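Local coordinates for FHA domain-containing protein DDL (Arabidopsis thaliana, PDB 3VPY) that probably recognises phosphothreonine-bearing partners such as Dicer-like1 through its forkhead-associated domain, at residues 87-90 with 95-98. Numbering follows the deposited sequence.
Sequences IMDL and KTYI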
loop_
_atom_site.group_PDB
_atom_site.type_symbol
_atom_site.label_atom_id
_atom_site.label_comp_id
_atom_site.label_asym_id
_atom_site.label_seq_id
_atom_site.Cartn_x
_atom_site.Cartn_y
_atom_site.Cartn_z
ATOM N N ILE A 87 -3.380 4.346 0.435
ATOM C CA ILE A 87 -2.981 4.693 -0.937
ATOM C C ILE A 87 -3.550 6.070 -1.284
ATOM O O ILE A 87 -4.626 6.432 -0.802
ATOM C CB ILE A 87 -3.420 3.607 -1.963
ATOM C CG1 ILE A 87 -2.784 3.834 -3.336
ATOM C CG2 ILE A 87 -4.960 3.537 -2.075
ATOM C CD1 ILE A 87 -2.839 2.618 -4.216
HETATM N N MSE A 88 -2.832 6.828 -2.116
HETATM C CA MSE A 88 -3.344 8.099 -2.606
HETATM C C MSE A 88 -2.973 8.235 -4.079
HETATM O O MSE A 88 -1.796 8.108 -4.446
HETATM C CB MSE A 88 -2.778 9.282 -1.800
HETATM C CG MSE A 88 -3.298 10.595 -2.310
HETATM SE SE MSE A 88 -2.717 12.146 -1.263
HETATM C CE MSE A 88 -3.934 12.101 0.221
ATOM N N ASP A 89 -3.985 8.456 -4.914
ATOM C CA ASP A 89 -3.746 8.725 -6.321
ATOM C C ASP A 89 -3.362 10.194 -6.493
ATOM O O ASP A 89 -3.958 11.085 -5.878
ATOM C CB ASP A 89 -4.959 8.382 -7.160
ATOM C CG ASP A 89 -4.770 8.744 -8.606
ATOM O OD1 ASP A 89 -4.354 7.861 -9.380
ATOM O OD2 ASP A 89 -4.991 9.903 -8.973
ATOM N N LEU A 90 -2.387 10.453 -7.361
ATOM C CA LEU A 90 -1.834 11.802 -7.461
ATOM C C LEU A 90 -2.439 12.580 -8.619
ATOM O O LEU A 90 -1.759 13.417 -9.241
ATOM C CB LEU A 90 -0.296 11.762 -7.560
ATOM C CG LEU A 90 0.389 10.992 -6.421
ATOM C CD1 LEU A 90 1.883 10.848 -6.654
ATOM C CD2 LEU A 90 0.162 11.704 -5.105
ATOM N N LYS A 95 -6.264 6.837 -13.560
ATOM C CA LYS A 95 -6.832 6.431 -12.264
ATOM C C LYS A 95 -6.071 5.324 -11.544
ATOM O O LYS A 95 -5.193 4.657 -12.118
ATOM C CB LYS A 95 -8.324 6.050 -12.388
ATOM C CG LYS A 95 -9.202 7.086 -13.133
ATOM C CD LYS A 95 -10.669 6.798 -12.953
ATOM C CE LYS A 95 -11.545 7.683 -13.844
ATOM N NZ LYS A 95 -12.863 7.031 -14.068
ATOM N N THR A 96 -6.404 5.149 -10.269
ATOM C CA THR A 96 -5.891 4.049 -9.472
ATOM C C THR A 96 -7.095 3.289 -8.956
ATOM O O THR A 96 -8.045 3.912 -8.479
ATOM C CB THR A 96 -5.066 4.571 -8.277
ATOM O OG1 THR A 96 -3.885 5.216 -8.776
ATOM C CG2 THR A 96 -4.641 3.426 -7.325
ATOM N N TYR A 97 -7.040 1.959 -9.045
ATOM C CA TYR A 97 -8.174 1.079 -8.680
ATOM C C TYR A 97 -7.823 0.201 -7.492
ATOM O O TYR A 97 -6.750 -0.393 -7.456
ATOM C CB TYR A 97 -8.533 0.164 -9.856
ATOM C CG TYR A 97 -8.986 0.902 -11.077
ATOM C CD1 TYR A 97 -10.337 1.068 -11.349
ATOM C CD2 TYR A 97 -8.062 1.429 -11.982
ATOM C CE1 TYR A 97 -10.771 1.749 -12.470
ATOM C CE2 TYR A 97 -8.489 2.121 -13.127
ATOM C CZ TYR A 97 -9.849 2.269 -13.366
ATOM O OH TYR A 97 -10.285 2.926 -14.498
ATOM N N ILE A 98 -8.722 0.147 -6.504
ATOM C CA ILE A 98 -8.579 -0.789 -5.398
ATOM C C ILE A 98 -9.749 -1.739 -5.537
ATOM O O ILE A 98 -10.913 -1.311 -5.561
ATOM C CB ILE A 98 -8.698 -0.108 -4.019
ATOM C CG1 ILE A 98 -7.699 1.027 -3.837
ATOM C CG2 ILE A 98 -8.533 -1.127 -2.876
ATOM C CD1 ILE A 98 -8.039 1.829 -2.549
#
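Thr96 OG1 donates a hydrogen bond to Asp89 OD1 at 2.8 Å, entering on the lone pair that faces away from the other carboxylate oxygen. The aspartate and threonine side chains lie alongside one another, pointing opposite ways, and Asp89 CB lies 3.7 Å from Thr96 OG1. Next to this polar pair the contact turns apolar: Ile87 CD1 and Thr96 CG2 meet tip to tip at 3.7 Å, while the CG2 branch of Ile87 rests 3.6 Å from Ile98 CD1. With CG1 of Ile87 anti to the backbone N (chi1 -169°) and the chain extended beyond it (chi2 163°), CD1 is carried out to the threonine methyl. Strands 79-89 and 96-98 belong to different sheets of the FHA beta-sandwich; the axes of 87-89 and 96-98 approach to 8.2 Å, their directions 148° apart, a separation bridged by side chains. Asp89 OD1 also hydrogen-bonds Ser92 OG, its OD2 makes a weak bond to Gly91 N, and a weak hydrogen bond joins Thr96 OG1 to His62 ND1, so the carboxylate ties the connecting loop to both strands. Replacing Asp89 with an alanine would remove the carboxylate, and the hydroxyls of Thr96 and Ser92 would probably lose their shared acceptor, letting the loop shift. Phe119 of strand 116-119 packs against both Ile87 and Thr96, extending the apolar layer.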